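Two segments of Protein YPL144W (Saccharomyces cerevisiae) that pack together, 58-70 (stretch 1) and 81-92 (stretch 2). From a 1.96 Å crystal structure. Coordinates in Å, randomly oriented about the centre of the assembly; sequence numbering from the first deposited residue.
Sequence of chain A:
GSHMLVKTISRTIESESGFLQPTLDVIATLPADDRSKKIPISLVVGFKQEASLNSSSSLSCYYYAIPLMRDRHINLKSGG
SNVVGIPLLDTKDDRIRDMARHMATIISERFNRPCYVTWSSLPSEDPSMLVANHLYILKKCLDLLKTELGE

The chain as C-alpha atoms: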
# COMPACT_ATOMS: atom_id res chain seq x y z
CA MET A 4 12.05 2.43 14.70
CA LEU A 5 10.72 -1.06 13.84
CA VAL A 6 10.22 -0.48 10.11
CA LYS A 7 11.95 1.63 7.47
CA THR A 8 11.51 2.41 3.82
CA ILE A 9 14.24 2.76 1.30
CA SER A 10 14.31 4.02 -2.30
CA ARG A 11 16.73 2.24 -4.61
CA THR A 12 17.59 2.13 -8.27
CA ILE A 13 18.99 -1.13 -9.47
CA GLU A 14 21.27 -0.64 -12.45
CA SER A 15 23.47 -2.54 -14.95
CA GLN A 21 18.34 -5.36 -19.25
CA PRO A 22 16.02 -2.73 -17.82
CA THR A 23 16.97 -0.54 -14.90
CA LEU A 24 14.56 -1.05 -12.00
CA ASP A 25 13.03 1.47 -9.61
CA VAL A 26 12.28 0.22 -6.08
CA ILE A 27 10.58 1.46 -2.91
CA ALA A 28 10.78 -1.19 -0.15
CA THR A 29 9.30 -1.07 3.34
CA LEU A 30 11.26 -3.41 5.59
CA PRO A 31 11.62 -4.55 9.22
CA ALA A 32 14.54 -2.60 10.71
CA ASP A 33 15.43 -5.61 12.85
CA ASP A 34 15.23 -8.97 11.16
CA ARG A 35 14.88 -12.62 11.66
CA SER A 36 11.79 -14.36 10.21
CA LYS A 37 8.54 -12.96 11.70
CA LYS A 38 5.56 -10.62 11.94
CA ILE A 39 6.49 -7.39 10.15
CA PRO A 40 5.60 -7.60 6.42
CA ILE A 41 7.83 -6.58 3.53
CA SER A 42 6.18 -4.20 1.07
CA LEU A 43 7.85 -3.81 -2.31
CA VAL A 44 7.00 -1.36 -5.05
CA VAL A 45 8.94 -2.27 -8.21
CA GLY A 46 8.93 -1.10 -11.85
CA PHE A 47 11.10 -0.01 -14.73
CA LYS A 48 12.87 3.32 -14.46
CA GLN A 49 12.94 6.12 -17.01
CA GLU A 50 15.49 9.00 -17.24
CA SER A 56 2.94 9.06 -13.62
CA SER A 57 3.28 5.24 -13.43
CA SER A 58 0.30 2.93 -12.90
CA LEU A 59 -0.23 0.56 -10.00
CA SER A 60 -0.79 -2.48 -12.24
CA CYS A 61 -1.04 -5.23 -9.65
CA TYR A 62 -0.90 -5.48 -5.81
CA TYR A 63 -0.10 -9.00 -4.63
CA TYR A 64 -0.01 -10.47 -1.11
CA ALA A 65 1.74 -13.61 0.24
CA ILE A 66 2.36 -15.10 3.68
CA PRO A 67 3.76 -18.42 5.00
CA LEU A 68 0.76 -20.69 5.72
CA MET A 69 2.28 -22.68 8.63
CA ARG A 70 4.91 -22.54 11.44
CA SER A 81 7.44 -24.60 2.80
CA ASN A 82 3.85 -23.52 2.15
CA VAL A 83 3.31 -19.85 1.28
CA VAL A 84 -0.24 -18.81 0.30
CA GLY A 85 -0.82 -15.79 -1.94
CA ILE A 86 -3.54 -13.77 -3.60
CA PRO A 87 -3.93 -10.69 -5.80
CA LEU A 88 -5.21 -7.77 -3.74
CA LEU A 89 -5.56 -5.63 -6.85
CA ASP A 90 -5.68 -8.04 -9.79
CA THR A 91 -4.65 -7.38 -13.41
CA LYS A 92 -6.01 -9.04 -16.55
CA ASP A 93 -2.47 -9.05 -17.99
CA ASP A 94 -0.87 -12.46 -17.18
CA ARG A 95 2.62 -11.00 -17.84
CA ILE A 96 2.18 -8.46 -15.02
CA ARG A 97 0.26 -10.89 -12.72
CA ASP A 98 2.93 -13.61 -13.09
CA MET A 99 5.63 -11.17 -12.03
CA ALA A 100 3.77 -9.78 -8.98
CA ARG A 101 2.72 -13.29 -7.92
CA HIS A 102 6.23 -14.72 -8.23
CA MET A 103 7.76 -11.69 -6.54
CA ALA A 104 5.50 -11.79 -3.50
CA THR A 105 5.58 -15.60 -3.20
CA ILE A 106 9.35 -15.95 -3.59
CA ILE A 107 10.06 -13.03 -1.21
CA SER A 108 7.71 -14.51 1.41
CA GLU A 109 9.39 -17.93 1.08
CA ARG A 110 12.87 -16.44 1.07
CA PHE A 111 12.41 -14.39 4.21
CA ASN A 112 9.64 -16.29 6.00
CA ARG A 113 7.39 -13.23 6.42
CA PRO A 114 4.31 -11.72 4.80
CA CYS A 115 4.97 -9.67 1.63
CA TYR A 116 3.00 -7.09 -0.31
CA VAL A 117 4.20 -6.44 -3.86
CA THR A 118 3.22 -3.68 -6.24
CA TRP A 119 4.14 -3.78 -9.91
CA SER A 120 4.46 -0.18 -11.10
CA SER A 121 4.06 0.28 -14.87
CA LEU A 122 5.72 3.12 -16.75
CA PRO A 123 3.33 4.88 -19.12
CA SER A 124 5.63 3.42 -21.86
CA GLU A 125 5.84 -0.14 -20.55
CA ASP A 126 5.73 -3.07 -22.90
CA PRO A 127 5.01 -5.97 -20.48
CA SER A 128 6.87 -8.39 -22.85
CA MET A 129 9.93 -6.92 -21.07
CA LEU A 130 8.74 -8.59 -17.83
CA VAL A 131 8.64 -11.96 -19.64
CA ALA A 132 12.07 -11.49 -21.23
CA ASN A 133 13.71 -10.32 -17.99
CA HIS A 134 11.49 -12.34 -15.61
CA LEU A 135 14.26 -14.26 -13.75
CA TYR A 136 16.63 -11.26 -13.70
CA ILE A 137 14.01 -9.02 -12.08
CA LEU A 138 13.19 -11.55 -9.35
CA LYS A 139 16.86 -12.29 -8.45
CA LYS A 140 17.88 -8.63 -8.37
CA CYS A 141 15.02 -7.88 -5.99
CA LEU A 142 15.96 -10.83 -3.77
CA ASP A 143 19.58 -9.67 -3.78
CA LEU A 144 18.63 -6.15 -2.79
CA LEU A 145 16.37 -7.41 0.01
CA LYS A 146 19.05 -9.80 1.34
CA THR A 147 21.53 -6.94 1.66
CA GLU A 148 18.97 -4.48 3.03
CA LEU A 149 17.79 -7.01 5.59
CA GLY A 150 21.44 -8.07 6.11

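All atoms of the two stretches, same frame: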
# COMPACT_ATOMS: atom_id res chain seq x y z
N SER A 58 1.54 3.54 -13.36
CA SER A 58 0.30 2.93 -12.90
C SER A 58 0.59 1.85 -11.89
O SER A 58 1.58 1.13 -12.02
CB SER A 58 -0.46 2.30 -14.07
OG SER A 58 -0.84 3.27 -15.02
N LEU A 59 -0.29 1.71 -10.89
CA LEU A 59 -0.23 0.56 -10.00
C LEU A 59 -0.95 -0.57 -10.74
O LEU A 59 -2.17 -0.58 -10.82
CB LEU A 59 -0.91 0.86 -8.66
CG LEU A 59 -0.66 -0.13 -7.51
CD1 LEU A 59 -1.20 0.36 -6.17
CD2 LEU A 59 -1.24 -1.49 -7.80
N SER A 60 -0.19 -1.50 -11.33
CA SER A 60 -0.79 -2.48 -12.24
C SER A 60 -1.34 -3.67 -11.50
O SER A 60 -2.39 -4.22 -11.86
CB SER A 60 0.23 -2.92 -13.30
OG SER A 60 0.48 -1.87 -14.21
N CYS A 61 -0.63 -4.07 -10.45
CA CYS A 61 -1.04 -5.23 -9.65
C CYS A 61 -0.49 -5.09 -8.24
O CYS A 61 0.61 -4.59 -8.08
CB CYS A 61 -0.51 -6.51 -10.31
SG CYS A 61 -1.04 -8.04 -9.51
N TYR A 62 -1.28 -5.50 -7.23
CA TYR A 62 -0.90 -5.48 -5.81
C TYR A 62 -1.12 -6.89 -5.33
O TYR A 62 -2.27 -7.37 -5.35
CB TYR A 62 -1.82 -4.55 -5.01
CG TYR A 62 -1.35 -4.17 -3.61
CD1 TYR A 62 0.02 -4.08 -3.29
CD2 TYR A 62 -2.28 -3.84 -2.62
CE1 TYR A 62 0.42 -3.69 -2.02
CE2 TYR A 62 -1.87 -3.46 -1.35
CZ TYR A 62 -0.52 -3.37 -1.06
OH TYR A 62 -0.10 -3.00 0.21
N TYR A 63 -0.04 -7.57 -4.96
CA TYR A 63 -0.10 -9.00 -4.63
C TYR A 63 0.35 -9.23 -3.20
O TYR A 63 1.32 -8.63 -2.77
CB TYR A 63 0.81 -9.80 -5.56
CG TYR A 63 0.23 -11.16 -5.89
CD1 TYR A 63 0.41 -12.25 -5.04
CD2 TYR A 63 -0.51 -11.34 -7.04
CE1 TYR A 63 -0.17 -13.51 -5.35
CE2 TYR A 63 -1.06 -12.58 -7.37
CZ TYR A 63 -0.89 -13.65 -6.52
OH TYR A 63 -1.45 -14.86 -6.86
N TYR A 64 -0.33 -10.13 -2.48
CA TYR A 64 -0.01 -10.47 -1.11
C TYR A 64 0.37 -11.94 -0.96
O TYR A 64 -0.29 -12.80 -1.54
CB TYR A 64 -1.24 -10.19 -0.23
CG TYR A 64 -1.07 -10.54 1.23
CD1 TYR A 64 -0.20 -9.84 2.04
CD2 TYR A 64 -1.83 -11.57 1.82
CE1 TYR A 64 -0.04 -10.14 3.38
CE2 TYR A 64 -1.67 -11.88 3.18
CZ TYR A 64 -0.79 -11.14 3.95
OH TYR A 64 -0.59 -11.42 5.28
N ALA A 65 1.42 -12.23 -0.17
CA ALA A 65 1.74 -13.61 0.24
C ALA A 65 2.20 -13.70 1.69
O ALA A 65 2.71 -12.73 2.25
CB ALA A 65 2.78 -14.24 -0.67
N ILE A 66 2.01 -14.87 2.29
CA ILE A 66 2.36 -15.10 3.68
C ILE A 66 2.60 -16.62 3.86
O ILE A 66 1.94 -17.42 3.20
CB ILE A 66 1.22 -14.55 4.64
CG1 ILE A 66 1.59 -14.70 6.12
CG2 ILE A 66 -0.15 -15.18 4.31
CD1 ILE A 66 0.67 -13.95 7.09
N PRO A 67 3.59 -17.00 4.71
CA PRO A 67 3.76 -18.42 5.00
C PRO A 67 2.48 -18.96 5.65
O PRO A 67 1.93 -18.31 6.53
CB PRO A 67 4.92 -18.44 5.99
CG PRO A 67 5.64 -17.12 5.79
CD PRO A 67 4.56 -16.16 5.43
N LEU A 68 2.01 -20.12 5.19
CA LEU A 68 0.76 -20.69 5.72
C LEU A 68 0.95 -21.27 7.13
O LEU A 68 0.08 -21.10 7.98
CB LEU A 68 0.19 -21.76 4.76
CG LEU A 68 -1.25 -22.33 4.79
CD1 LEU A 68 -1.69 -22.90 6.14
CD2 LEU A 68 -2.31 -21.35 4.30
N MET A 69 2.08 -21.91 7.39
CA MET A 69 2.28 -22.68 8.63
C MET A 69 3.27 -22.05 9.63
O MET A 69 3.39 -20.83 9.71
CB MET A 69 2.68 -24.13 8.31
CG MET A 69 1.58 -24.94 7.62
SD MET A 69 2.20 -26.35 6.67
CE MET A 69 3.62 -25.62 5.84
N ARG A 70 3.96 -22.91 10.37
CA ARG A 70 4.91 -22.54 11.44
C ARG A 70 4.18 -22.23 12.75
O ARG A 70 4.04 -23.10 13.62
CB ARG A 70 5.85 -21.40 11.05
CG ARG A 70 6.80 -21.70 9.90
CD ARG A 70 6.44 -20.90 8.65
NE ARG A 70 7.23 -21.31 7.49
CZ ARG A 70 6.75 -21.95 6.43
NH1 ARG A 70 5.46 -22.27 6.34
NH2 ARG A 70 7.57 -22.27 5.44
N SER A 81 8.05 -25.85 2.36
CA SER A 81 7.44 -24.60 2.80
C SER A 81 6.14 -24.31 2.05
O SER A 81 6.13 -24.34 0.82
CB SER A 81 8.43 -23.44 2.62
OG SER A 81 7.81 -22.17 2.83
N ASN A 82 5.06 -24.03 2.77
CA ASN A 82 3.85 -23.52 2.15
C ASN A 82 3.64 -22.02 2.39
O ASN A 82 3.44 -21.58 3.52
CB ASN A 82 2.59 -24.30 2.57
CG ASN A 82 1.43 -24.10 1.60
OD1 ASN A 82 1.62 -24.04 0.39
ND2 ASN A 82 0.22 -23.99 2.14
N VAL A 83 3.71 -21.25 1.30
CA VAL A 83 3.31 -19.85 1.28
C VAL A 83 2.02 -19.75 0.47
O VAL A 83 1.91 -20.32 -0.62
CB VAL A 83 4.46 -18.95 0.70
CG1 VAL A 83 3.94 -17.65 0.09
CG2 VAL A 83 5.50 -18.65 1.77
N VAL A 84 1.02 -19.05 1.01
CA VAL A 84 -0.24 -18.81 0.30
C VAL A 84 -0.27 -17.36 -0.19
O VAL A 84 0.18 -16.46 0.50
CB VAL A 84 -1.47 -19.12 1.20
CG1 VAL A 84 -1.39 -18.39 2.54
CG2 VAL A 84 -2.78 -18.81 0.49
N GLY A 85 -0.81 -17.13 -1.38
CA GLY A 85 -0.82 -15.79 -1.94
C GLY A 85 -2.07 -15.50 -2.74
O GLY A 85 -2.73 -16.42 -3.24
N ILE A 86 -2.39 -14.22 -2.84
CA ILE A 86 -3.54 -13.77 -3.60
C ILE A 86 -3.34 -12.35 -4.13
O ILE A 86 -2.71 -11.52 -3.47
CB ILE A 86 -4.86 -13.88 -2.75
CG1 ILE A 86 -6.09 -14.07 -3.65
CG2 ILE A 86 -5.04 -12.69 -1.78
CD1 ILE A 86 -7.18 -14.96 -3.05
N PRO A 87 -3.88 -12.07 -5.34
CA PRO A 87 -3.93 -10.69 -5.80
C PRO A 87 -4.87 -9.84 -4.95
O PRO A 87 -6.04 -10.21 -4.73
CB PRO A 87 -4.48 -10.81 -7.24
CG PRO A 87 -5.08 -12.15 -7.35
CD PRO A 87 -4.44 -13.03 -6.32
N LEU A 88 -4.36 -8.73 -4.45
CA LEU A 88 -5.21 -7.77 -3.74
C LEU A 88 -5.80 -6.76 -4.73
O LEU A 88 -6.96 -6.38 -4.61
CB LEU A 88 -4.42 -7.07 -2.63
CG LEU A 88 -3.86 -8.00 -1.53
CD1 LEU A 88 -3.30 -7.17 -0.40
CD2 LEU A 88 -4.91 -8.96 -0.99
N LEU A 89 -5.01 -6.33 -5.70
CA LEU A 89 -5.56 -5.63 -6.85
C LEU A 89 -5.09 -6.42 -8.06
O LEU A 89 -3.91 -6.40 -8.39
CB LEU A 89 -5.05 -4.18 -6.93
CG LEU A 89 -5.61 -3.34 -8.10
CD1 LEU A 89 -7.07 -3.02 -7.88
CD2 LEU A 89 -4.84 -2.06 -8.30
N ASP A 90 -6.02 -7.14 -8.69
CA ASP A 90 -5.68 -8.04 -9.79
C ASP A 90 -5.47 -7.27 -11.09
O ASP A 90 -5.91 -6.13 -11.23
CB ASP A 90 -6.79 -9.10 -9.94
CG ASP A 90 -6.27 -10.41 -10.52
OD1 ASP A 90 -5.08 -10.48 -10.91
OD2 ASP A 90 -7.06 -11.39 -10.58
N THR A 91 -4.76 -7.89 -12.03
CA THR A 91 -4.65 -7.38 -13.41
C THR A 91 -5.10 -8.47 -14.38
O THR A 91 -4.94 -9.65 -14.09
CB THR A 91 -3.21 -6.92 -13.78
OG1 THR A 91 -3.15 -6.60 -15.18
CG2 THR A 91 -2.17 -8.00 -13.48
N LYS A 92 -5.63 -8.07 -15.53
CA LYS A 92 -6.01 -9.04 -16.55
C LYS A 92 -4.79 -9.51 -17.34
O LYS A 92 -4.81 -10.58 -17.97
CB LYS A 92 -7.08 -8.44 -17.48
CG LYS A 92 -8.50 -8.43 -16.88
CD LYS A 92 -9.36 -7.31 -17.46
CE LYS A 92 -10.76 -7.23 -16.81
NZ LYS A 92 -11.69 -8.30 -17.30

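The two stretches pair as antiparallel strands: the axes of 58-67 and 83-87 run at 164° and approach to 4.5 Å, and the contact buries 1026 Å² summed over both sides. Main-chain hydrogen bonds do most of the work, and they fall on every second residue of stretch 1. Y64 and I86 form a full reciprocal pair, with Y64 N to I86 O at 2.9 Å (171° at the hydrogen) and I86 N to Y64 O at 2.8 Å (158°). I66 and V84 repeat it: I66 N to V84 O is 3.0 Å and V84 N to I66 O is 2.9 Å. Beyond the last strand residue of stretch 1, L68 N still reaches N82 O at 2.6 Å, nearly straight at 169°.

The regular register breaks between Y62 and Y63, where a beta bulge inserts one residue. Its signature is a shared acceptor: Y62 O receives both L88 N (2.7 Å, 141°) and L89 N (3.0 Å, 162°), while Y62 N donates to L89 O at 3.0 Å. Thus L88 adds a residue without leaving its amide unpaired.

The prolines suit this pattern. P67 and P87 both occupy non-hydrogen-bonded positions, opposite V83 and Y63, where the absent amide hydrogen costs no cross-strand bond. Several carbonyls also accept CA-H...O contacts, including A65 CA to V84 O at 3.3 Å and V83 CA to I66 O at 3.4 Å.

Side chains alternate between the two faces. On the face of Y63, A65 and P67, the end of the Y63 side chain comes nearer to stretch 2, with I86 O and P87 N over one face of its ring; Y63 CE2 lies 3.6 Å from P87 CD. Glycine fits at 85 because an ideal CB on G85 would sit only 3.1 Å from Y64 O and 3.3 Å from Y63 CE1. Small A65 leaves its CB 3.7 Å from V83 CG1.

On the other face, Y62 CB meets L89 CB at 3.8 Å, and I66 CG2 meets V84 CG1 at 3.9 Å. Buried L88, at the bulge, points toward stretch 1, placing its CG 3.7 Å from Y64 CB and its CB 3.9 Å from Y62 CD2. L59 CD2 extends the apolar contact to L89 CD2 at 3.7 Å.

Polar side chains contribute little across the contact. S60 OG and Y62 OH are satisfied elsewhere in the structure. R70 NH2 donates to S81 OG at 2.6 Å, but the 119° angle makes this bond weak, and R70 is poorly ordered.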